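DyP-type peroxidase (Thermobifida cellulosilytica, PDB 4GS1) probably uses its haem iron to reduce hydrogen peroxide while oxidising dyes and similar substrates, as DyP-type peroxidases do. Local coordinates at residues F56-P61 with G147-Q152; I109-S114 with A378-T383; D301-L306 with D363-Y368. One frame throughout, in Å; residues are numbered along the deposited sequence.

Interaction 1 (F56-P61 with G147-Q152)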
loop_
_atom_site.group_PDB
_atom_site.type_symbol
_atom_site.label_atom_id
_atom_site.label_comp_id
_atom_site.label_asym_id
_atom_site.label_seq_id
_atom_site.Cartn_x
_atom_site.Cartn_y
_atom_site.Cartn_z
ATOM N N PHE B 56 -6.256 10.500 15.295
ATOM C CA PHE B 56 -5.527 10.523 16.573
ATOM C C PHE B 56 -6.457 10.857 17.723
ATOM O O PHE B 56 -7.441 11.572 17.538
ATOM C CB PHE B 56 -4.477 11.639 16.577
ATOM C CG PHE B 56 -3.424 11.531 15.495
ATOM C CD1 PHE B 56 -2.157 11.031 15.790
ATOM C CD2 PHE B 56 -3.673 11.991 14.204
ATOM C CE1 PHE B 56 -1.172 10.974 14.808
ATOM C CE2 PHE B 56 -2.695 11.928 13.219
ATOM C CZ PHE B 56 -1.449 11.419 13.516
ATOM N N ASP B 57 -6.115 10.386 18.922
ATOM C CA ASP B 57 -6.740 10.897 20.134
ATOM C C ASP B 57 -5.710 11.652 20.959
ATOM O O ASP B 57 -4.515 11.357 20.879
ATOM C CB ASP B 57 -7.293 9.753 20.988
ATOM C CG ASP B 57 -8.486 9.087 20.362
ATOM O OD1 ASP B 57 -9.257 9.790 19.680
ATOM O OD2 ASP B 57 -8.645 7.864 20.546
ATOM N N LEU B 58 -6.166 12.619 21.753
ATOM C CA LEU B 58 -5.301 13.191 22.781
ATOM C C LEU B 58 -5.000 12.117 23.821
ATOM O O LEU B 58 -5.897 11.387 24.244
ATOM C CB LEU B 58 -5.965 14.378 23.477
ATOM C CG LEU B 58 -6.103 15.657 22.660
ATOM C CD1 LEU B 58 -6.700 16.757 23.526
ATOM C CD2 LEU B 58 -4.742 16.078 22.130
ATOM N N ALA B 59 -3.742 12.017 24.231
ATOM C CA ALA B 59 -3.360 11.069 25.280
ATOM C C ALA B 59 -3.828 11.546 26.650
ATOM O O ALA B 59 -4.086 12.731 26.853
ATOM C CB ALA B 59 -1.867 10.862 25.285
ATOM N N GLU B 60 -3.933 10.609 27.589
ATOM C CA GLU B 60 -4.244 10.924 28.972
ATOM C C GLU B 60 -2.943 11.298 29.692
ATOM O O GLU B 60 -1.856 11.021 29.186
ATOM C CB GLU B 60 -4.896 9.704 29.641
ATOM C CG GLU B 60 -6.223 9.280 29.027
ATOM C CD GLU B 60 -7.353 10.249 29.317
ATOM O OE1 GLU B 60 -7.147 11.203 30.097
ATOM O OE2 GLU B 60 -8.452 10.056 28.757
ATOM N N PRO B 61 -3.044 11.936 30.869
ATOM C CA PRO B 61 -4.286 12.427 31.478
ATOM C C PRO B 61 -4.628 13.842 31.026
ATOM O O PRO B 61 -5.566 14.437 31.560
ATOM C CB PRO B 61 -3.986 12.377 32.983
ATOM C CG PRO B 61 -2.510 12.530 33.082
ATOM C CD PRO B 61 -1.908 11.982 31.809
ATOM N N GLY B 147 -12.315 9.882 16.377
ATOM C CA GLY B 147 -11.004 10.461 16.600
ATOM C C GLY B 147 -11.087 11.920 17.011
ATOM O O GLY B 147 -11.943 12.656 16.518
ATOM N N ASP B 148 -10.206 12.344 17.907
ATOM C CA ASP B 148 -10.144 13.758 18.295
ATOM C C ASP B 148 -9.569 14.634 17.177
ATOM O O ASP B 148 -9.959 15.800 17.023
ATOM C CB ASP B 148 -9.266 13.942 19.537
ATOM C CG ASP B 148 -9.849 13.312 20.792
ATOM O OD1 ASP B 148 -11.084 13.116 20.892
ATOM O OD2 ASP B 148 -9.044 13.021 21.705
ATOM N N LEU B 149 -8.626 14.073 16.423
ATOM C CA LEU B 149 -7.843 14.812 15.435
ATOM C C LEU B 149 -7.567 13.940 14.216
ATOM O O LEU B 149 -7.599 12.710 14.308
ATOM C CB LEU B 149 -6.502 15.247 16.039
ATOM C CG LEU B 149 -6.576 16.243 17.193
ATOM C CD1 LEU B 149 -5.284 16.216 18.020
ATOM C CD2 LEU B 149 -6.848 17.639 16.650
ATOM N N MET B 150 -7.268 14.582 13.088
ATOM C CA MET B 150 -7.045 13.869 11.836
ATOM C C MET B 150 -5.905 14.484 11.019
ATOM O O MET B 150 -5.769 15.709 10.948
ATOM C CB MET B 150 -8.345 13.877 11.020
ATOM C CG MET B 150 -8.311 13.088 9.737
ATOM S SD MET B 150 -7.695 14.028 8.333
ATOM C CE MET B 150 -8.661 15.530 8.437
ATOM N N LEU B 151 -5.083 13.630 10.412
ATOM C CA LEU B 151 -4.186 14.064 9.340
ATOM C C LEU B 151 -4.550 13.278 8.075
ATOM O O LEU B 151 -4.748 12.063 8.130
ATOM C CB LEU B 151 -2.711 13.833 9.682
ATOM C CG LEU B 151 -2.082 14.727 10.750
ATOM C CD1 LEU B 151 -0.634 14.303 10.994
ATOM C CD2 LEU B 151 -2.147 16.187 10.312
ATOM N N GLN B 152 -4.674 13.975 6.948
ATOM C CA GLN B 152 -4.714 13.315 5.646
ATOM C C GLN B 152 -3.399 13.694 4.984
ATOM O O GLN B 152 -3.120 14.876 4.790
ATOM C CB GLN B 152 -5.890 13.799 4.790
ATOM C CG GLN B 152 -5.916 13.170 3.379
ATOM C CD GLN B 152 -6.976 13.756 2.466
ATOM O OE1 GLN B 152 -7.146 14.981 2.375
ATOM N NE2 GLN B 152 -7.681 12.889 1.770
HETATM O O HOH W 1 -11.852 10.189 20.670
#
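F56 faces both D148 and L149, which makes this a classic beta bulge at the start of strand 149-155. That strand runs antiparallel to strand 50-58 in the four-stranded sheet of a ferredoxin-like half of the protein. F56 N gives a nearly straight hydrogen bond to L149 O at 2.8 Å. In return F56 O takes the N-H of L149 at 3.0 Å. The N-H of D148 also bonds to this oxygen, but weakly and at a bent angle (119°). F56 and L149 are a hydrogen-bonded pair, and their side chains share the sheet face that packs on helix 66-90. The first torsion of F56 (-60°) sets CG beside the backbone N. The ring can then reach L151, with F56 CE2 3.8 Å from L151 CG. The W80 ring of the helix meets the F56 ring as well.

D57 follows, with its OD1 accepting the D148 N-H at 3.3 Å. A water donates to D57 OD1 and to D148 OD1 and so ties the two carboxylates together. Their planes are 55° apart, and D57 OD1 lies 3.8 Å from D148 OD2. Salt bridges from R179 to D57 and from R63 to D148 would offset this repulsion. S114 holds D148 OD1.

L58 N donates to D148 OD2 at 2.9 Å, and the oxygen receives it on its anti lone pair. On the helix side of the sheet, the methyl L58 CD2 rests 4.1 Å from L149 CD1.

Interaction 2 (I109-S114 with A378-T383)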
loop_
_atom_site.group_PDB
_atom_site.type_symbol
_atom_site.label_atom_id
_atom_site.label_comp_id
_atom_site.label_asym_id
_atom_site.label_seq_id
_atom_site.Cartn_x
_atom_site.Cartn_y
_atom_site.Cartn_z
ATOM N N ILE B 109 -5.276 18.987 7.846
ATOM C CA ILE B 109 -5.424 18.862 9.294
ATOM C C ILE B 109 -6.890 19.020 9.716
ATOM O O ILE B 109 -7.541 20.008 9.372
ATOM C CB ILE B 109 -4.559 19.921 10.042
ATOM C CG1 ILE B 109 -3.076 19.785 9.668
ATOM C CG2 ILE B 109 -4.736 19.792 11.533
ATOM C CD1 ILE B 109 -2.209 20.962 10.179
ATOM N N GLY B 110 -7.414 18.051 10.462
ATOM C CA GLY B 110 -8.818 18.102 10.851
ATOM C C GLY B 110 -9.071 17.869 12.325
ATOM O O GLY B 110 -8.197 17.378 13.056
ATOM N N ILE B 111 -10.295 18.187 12.748
ATOM C CA ILE B 111 -10.669 18.217 14.159
ATOM C C ILE B 111 -11.993 17.486 14.364
ATOM O O ILE B 111 -12.958 17.719 13.632
ATOM C CB ILE B 111 -10.822 19.685 14.613
ATOM C CG1 ILE B 111 -9.449 20.362 14.673
ATOM C CG2 ILE B 111 -11.535 19.784 15.969
ATOM C CD1 ILE B 111 -9.521 21.886 14.731
ATOM N N GLY B 112 -12.040 16.594 15.351
ATOM C CA GLY B 112 -13.253 15.838 15.622
ATOM C C GLY B 112 -14.130 16.485 16.674
ATOM O O GLY B 112 -13.643 17.235 17.518
ATOM N N GLY B 113 -15.427 16.190 16.641
ATOM C CA GLY B 113 -16.332 16.709 17.656
ATOM C C GLY B 113 -15.904 16.352 19.072
ATOM O O GLY B 113 -16.078 17.141 19.997
ATOM N N SER B 114 -15.338 15.162 19.245
ATOM C CA SER B 114 -14.909 14.713 20.575
ATOM C C SER B 114 -13.782 15.566 21.169
ATOM O O SER B 114 -13.599 15.592 22.388
ATOM C CB SER B 114 -14.497 13.242 20.534
ATOM O OG SER B 114 -13.469 13.035 19.576
ATOM N N ALA B 378 -13.974 18.175 11.077
ATOM C CA ALA B 378 -14.053 19.561 10.643
ATOM C C ALA B 378 -12.666 19.992 10.176
ATOM O O ALA B 378 -11.666 19.800 10.878
ATOM C CB ALA B 378 -14.527 20.453 11.795
ATOM N N VAL B 379 -12.598 20.558 8.979
ATOM C CA VAL B 379 -11.318 20.949 8.400
ATOM C C VAL B 379 -11.340 22.449 8.138
ATOM O O VAL B 379 -11.855 22.919 7.123
ATOM C CB VAL B 379 -11.029 20.154 7.112
ATOM C CG1 VAL B 379 -9.737 20.634 6.460
ATOM C CG2 VAL B 379 -10.945 18.665 7.426
ATOM N N PRO B 380 -10.781 23.222 9.075
ATOM C CA PRO B 380 -10.930 24.678 8.959
ATOM C C PRO B 380 -9.999 25.335 7.940
ATOM O O PRO B 380 -9.011 24.743 7.520
ATOM C CB PRO B 380 -10.623 25.182 10.380
ATOM C CG PRO B 380 -9.780 24.117 11.003
ATOM C CD PRO B 380 -10.174 22.802 10.351
ATOM N N ALA B 381 -10.341 26.560 7.543
ATOM C CA ALA B 381 -9.435 27.402 6.777
ATOM C C ALA B 381 -8.669 28.282 7.757
ATOM O O ALA B 381 -9.267 28.896 8.645
ATOM C CB ALA B 381 -10.221 28.263 5.805
ATOM N N ALA B 382 -7.353 28.353 7.603
ATOM C CA ALA B 382 -6.544 29.215 8.463
ATOM C C ALA B 382 -5.980 30.382 7.662
ATOM O O ALA B 382 -5.558 30.201 6.519
ATOM C CB ALA B 382 -5.419 28.422 9.112
ATOM N N THR B 383 -5.962 31.571 8.263
ATOM C CA THR B 383 -5.406 32.748 7.599
ATOM C C THR B 383 -3.893 32.624 7.429
ATOM O O THR B 383 -3.318 31.552 7.613
ATOM C CB THR B 383 -5.700 34.059 8.366
ATOM O OG1 THR B 383 -4.818 34.165 9.488
ATOM C CG2 THR B 383 -7.147 34.115 8.840
#
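I111 and A378 exchange two backbone hydrogen bonds. I111 N donates to A378 O at 2.8 Å, and A378 N donates to I111 O, also at 2.8 Å. The second bond is straighter (164°) than the first (145°). Together they form one antiparallel bridge of the hydrogen-bonded type.

V379 comes next, and its side chain turns to the backbone of I109 and G110. Its CB is 4.2 Å from I109 O. CG1 lies anti to the backbone N (chi1 176°), and this places it 3.7 Å from the same oxygen. The other branch, CG2, goes to G110 and ends 4.1 Å from G110 CA. G110 has no side chain, so its backbone can approach closely here. G110 CA also makes a CA-H...O contact with A378 O, at 3.3 Å. Beyond these atoms, the V379 side chain touches M150 of strand 149-155.

The bridge joins two sheets. Strand 106-111 is an outermost strand of the N-terminal ferredoxin-like sheet, and strand 369-379 is an outermost strand of the C-terminal one. DyP-type peroxidases are built from two such halves. On its other side, strand 106-111 pairs with strand 149-155, where G110 bonds to M150. A378 and V379 sit at the very end of their own strand, where V379 still bonds to S240.

P380 has no N-H to give, consistent with the pairing stopping here. Its CD lies 4.0 Å from I109 O, and its CG makes a loose apolar contact with I111 CD1, 4.4 Å away. Q40 links both segments: its OE1 accepts from I109 N and its NE2 donates to P380 O.

Interaction 3 (D301-L306 with D363-Y368). With HEM (protoporphyrin IX containing Fe), chain F.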
loop_
_atom_site.group_PDB
_atom_site.type_symbol
_atom_site.label_atom_id
_atom_site.label_comp_id
_atom_site.label_asym_id
_atom_site.label_seq_id
_atom_site.Cartn_x
_atom_site.Cartn_y
_atom_site.Cartn_z
ATOM N N ASP B 301 -33.451 0.393 -7.995
ATOM C CA ASP B 301 -32.509 0.269 -6.892
ATOM C C ASP B 301 -31.062 0.523 -7.314
ATOM O O ASP B 301 -30.134 0.177 -6.587
ATOM C CB ASP B 301 -32.636 -1.105 -6.203
ATOM C CG ASP B 301 -32.331 -2.263 -7.138
ATOM O OD1 ASP B 301 -32.176 -2.030 -8.357
ATOM O OD2 ASP B 301 -32.229 -3.418 -6.654
ATOM N N ALA B 302 -30.860 1.139 -8.478
ATOM C CA ALA B 302 -29.492 1.437 -8.920
ATOM C C ALA B 302 -28.854 2.512 -8.060
ATOM O O ALA B 302 -29.502 3.489 -7.689
ATOM C CB ALA B 302 -29.490 1.881 -10.373
ATOM N N HIS B 303 -27.569 2.325 -7.759
ATOM C CA HIS B 303 -26.811 3.261 -6.934
ATOM C C HIS B 303 -26.939 4.716 -7.394
ATOM O O HIS B 303 -27.249 5.597 -6.582
ATOM C CB HIS B 303 -25.339 2.836 -6.890
ATOM C CG HIS B 303 -24.496 3.657 -5.968
ATOM N ND1 HIS B 303 -24.603 3.580 -4.595
ATOM C CD2 HIS B 303 -23.515 4.554 -6.227
ATOM C CE1 HIS B 303 -23.722 4.399 -4.044
ATOM N NE2 HIS B 303 -23.057 5.000 -5.009
ATOM N N VAL B 304 -26.710 4.990 -8.679
ATOM C CA VAL B 304 -26.734 6.390 -9.110
ATOM C C VAL B 304 -28.135 6.981 -9.122
ATOM O O VAL B 304 -28.274 8.200 -9.046
ATOM C CB VAL B 304 -26.023 6.656 -10.461
ATOM C CG1 VAL B 304 -24.600 6.082 -10.434
ATOM C CG2 VAL B 304 -26.827 6.085 -11.633
ATOM N N ARG B 305 -29.164 6.141 -9.204
ATOM C CA ARG B 305 -30.535 6.641 -9.086
ATOM C C ARG B 305 -30.787 7.144 -7.671
ATOM O O ARG B 305 -31.343 8.235 -7.472
ATOM C CB ARG B 305 -31.565 5.562 -9.465
ATOM C CG ARG B 305 -33.010 6.014 -9.246
ATOM C CD ARG B 305 -34.020 4.940 -9.633
ATOM N NE ARG B 305 -34.034 4.676 -11.072
ATOM C CZ ARG B 305 -34.641 5.445 -11.974
ATOM N NH1 ARG B 305 -34.599 5.109 -13.256
ATOM N NH2 ARG B 305 -35.300 6.537 -11.592
ATOM N N LEU B 306 -30.373 6.360 -6.680
ATOM C CA LEU B 306 -30.678 6.724 -5.304
ATOM C C LEU B 306 -29.764 7.817 -4.774
ATOM O O LEU B 306 -30.155 8.565 -3.879
ATOM C CB LEU B 306 -30.634 5.490 -4.399
ATOM C CG LEU B 306 -31.615 4.373 -4.743
ATOM C CD1 LEU B 306 -31.420 3.230 -3.759
ATOM C CD2 LEU B 306 -33.049 4.878 -4.698
ATOM N N ASP B 363 -30.486 0.364 -1.984
ATOM C CA ASP B 363 -29.419 0.387 -2.982
ATOM C C ASP B 363 -28.912 -1.030 -3.220
ATOM O O ASP B 363 -28.544 -1.725 -2.280
ATOM C CB ASP B 363 -28.301 1.277 -2.438
ATOM C CG ASP B 363 -27.126 1.445 -3.394
ATOM O OD1 ASP B 363 -27.143 0.926 -4.534
ATOM O OD2 ASP B 363 -26.160 2.125 -2.980
ATOM N N ALA B 364 -28.918 -1.467 -4.477
ATOM C CA ALA B 364 -28.407 -2.793 -4.831
ATOM C C ALA B 364 -26.962 -2.985 -4.388
ATOM O O ALA B 364 -26.533 -4.109 -4.118
ATOM C CB ALA B 364 -28.540 -3.017 -6.341
ATOM N N LEU B 365 -26.212 -1.889 -4.308
ATOM C CA LEU B 365 -24.816 -1.954 -3.867
ATOM C C LEU B 365 -24.687 -2.342 -2.392
ATOM O O LEU B 365 -23.625 -2.799 -1.957
ATOM C CB LEU B 365 -24.137 -0.606 -4.120
ATOM C CG LEU B 365 -22.621 -0.519 -4.045
ATOM C CD1 LEU B 365 -21.949 -1.499 -5.014
ATOM C CD2 LEU B 365 -22.202 0.929 -4.352
ATOM N N ASN B 366 -25.763 -2.180 -1.619
ATOM C CA ASN B 366 -25.709 -2.539 -0.195
ATOM C C ASN B 366 -25.278 -3.987 0.009
ATOM O O ASN B 366 -24.548 -4.310 0.956
ATOM C CB ASN B 366 -27.077 -2.337 0.486
ATOM C CG ASN B 366 -27.435 -0.868 0.691
ATOM O OD1 ASN B 366 -26.577 0.014 0.624
ATOM N ND2 ASN B 366 -28.712 -0.605 0.961
ATOM N N ARG B 367 -25.733 -4.869 -0.874
ATOM C CA ARG B 367 -25.470 -6.289 -0.695
ATOM C C ARG B 367 -24.040 -6.676 -1.049
ATOM O O ARG B 367 -23.634 -7.812 -0.815
ATOM C CB ARG B 367 -26.468 -7.136 -1.503
ATOM C CG ARG B 367 -27.919 -6.810 -1.174
ATOM C CD ARG B 367 -28.878 -7.863 -1.708
ATOM N NE ARG B 367 -30.254 -7.584 -1.289
ATOM C CZ ARG B 367 -31.082 -6.779 -1.950
ATOM N NH1 ARG B 367 -32.311 -6.573 -1.497
ATOM N NH2 ARG B 367 -30.673 -6.173 -3.061
ATOM N N TYR B 368 -23.276 -5.729 -1.587
ATOM C CA TYR B 368 -21.901 -6.015 -1.994
ATOM C C TYR B 368 -20.871 -5.218 -1.218
ATOM O O TYR B 368 -19.688 -5.226 -1.560
ATOM C CB TYR B 368 -21.733 -5.782 -3.506
ATOM C CG TYR B 368 -22.595 -6.726 -4.305
ATOM C CD1 TYR B 368 -22.188 -8.028 -4.542
ATOM C CD2 TYR B 368 -23.823 -6.319 -4.809
ATOM C CE1 TYR B 368 -22.995 -8.910 -5.266
ATOM C CE2 TYR B 368 -24.629 -7.190 -5.528
ATOM C CZ TYR B 368 -24.206 -8.482 -5.751
ATOM O OH TYR B 368 -25.001 -9.354 -6.465
HETATM C CHA HEM F . -21.832 7.692 -7.863
HETATM C CHB HEM F . -19.422 3.682 -6.612
HETATM C CHC HEM F . -20.453 4.463 -1.929
HETATM C CHD HEM F . -22.509 8.704 -3.116
HETATM C C1A HEM F . -21.115 6.528 -7.917
HETATM C C2A HEM F . -20.667 5.898 -9.135
HETATM C C3A HEM F . -20.003 4.788 -8.784
HETATM C C4A HEM F . -20.005 4.694 -7.345
HETATM C CMA HEM F . -19.327 3.769 -9.733
HETATM C CAA HEM F . -20.936 6.443 -10.563
HETATM C CBA HEM F . -19.785 7.329 -11.073
HETATM C CGA HEM F . -19.710 8.650 -10.358
HETATM O O1A HEM F . -20.551 9.552 -10.655
HETATM O O2A HEM F . -18.801 8.818 -9.506
HETATM C C1B HEM F . -19.510 3.536 -5.247
HETATM C C2B HEM F . -18.996 2.413 -4.495
HETATM C C3B HEM F . -19.286 2.612 -3.200
HETATM C C4B HEM F . -19.982 3.881 -3.088
HETATM C CMB HEM F . -18.283 1.210 -5.160
HETATM C CAB HEM F . -18.950 1.727 -1.972
HETATM C CBB HEM F . -17.931 0.845 -1.962
HETATM C C1C HEM F . -21.103 5.681 -1.846
HETATM C C2C HEM F . -21.601 6.313 -0.631
HETATM C C3C HEM F . -22.156 7.497 -0.964
HETATM C C4C HEM F . -22.047 7.626 -2.398
HETATM C CMC HEM F . -21.442 5.710 0.781
HETATM C CAC HEM F . -22.842 8.585 -0.091
HETATM C CBC HEM F . -23.367 8.376 1.119
HETATM C C1D HEM F . -22.491 8.817 -4.481
HETATM C C2D HEM F . -22.964 9.973 -5.204
HETATM C C3D HEM F . -22.768 9.652 -6.672
HETATM C C4D HEM F . -22.171 8.340 -6.706
HETATM C CMD HEM F . -23.571 11.274 -4.629
HETATM C CAD HEM F . -23.119 10.564 -7.859
HETATM C CBD HEM F . -24.613 10.457 -8.169
HETATM C CGD HEM F . -24.921 11.401 -9.311
HETATM O O1D HEM F . -24.924 10.944 -10.488
HETATM O O2D HEM F . -25.133 12.616 -9.056
HETATM N NA HEM F . -20.701 5.780 -6.828
HETATM N NB HEM F . -20.111 4.416 -4.360
HETATM N NC HEM F . -21.409 6.506 -2.919
HETATM N ND HEM F . -22.022 7.872 -5.399
HETATM FE FE HEM F . -21.159 6.106 -4.887
HETATM O O HOH W 2 -32.003 -3.821 -3.929
#
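The proximal side of the haem is formed here by H303, which binds the iron, and D363, which holds H303 from behind. H303 NE2 is 2.2 Å from the haem iron. The other ring nitrogen, H303 ND1, donates to D363 OD2 at 2.7 Å. The acceptor lies in the imidazole plane and the bond is nearly straight (168°). The carboxylate oxygen is met on its syn side, somewhat out of the carboxylate plane, and the ring and carboxylate planes are 26° apart.

Such a His-carboxylate pair is the usual proximal arrangement of DyP-type peroxidases. H303 opens the short helix 303-307, with A302 as its N-cap residue. The carboxylate is itself held in place: D363 OD1 accepts the N-H of L365 from above its plane, at 3.0 Å, which makes an Asx turn.

L365 fills the corner where the ring meets the haem. Its CD2 lies over one face of the imidazole, a CH-pi contact 3.8 Å from the ring centroid. The same methyl is 3.5 Å from haem C2B.

Away from the haem, A364 N gives a straight bond (175°) to D301 O at 2.9 Å. L306 CD1 closes over the backbone of D363, 3.5 Å from D363 N. At the outer edge, a water accepts from R367 NH2 and donates to D301 OD2.

Interactions 1 and 2 adjoin, with centres about 12 Å apart. Both reach the N-terminal sheet, where strands 106-111 and 149-155 are neighbours. They also touch directly: D148 O probably bonds to G112 N, and L151 CD2 packs on I109 CG1. Along the chain their segments alternate, 56-61, 109-114, 147-152 and 378-383. Interaction 3 lies on the other side of the chain's centre; its centre is about 34 Å from that of interaction 1 and about 32 Å from that of interaction 2. Its segments fall between 147-152 and 378-383. Segment 363-368 leads straight into strand 369-379, whose far end makes interaction 2. One strand thus runs from the haem site to the junction of the two halves.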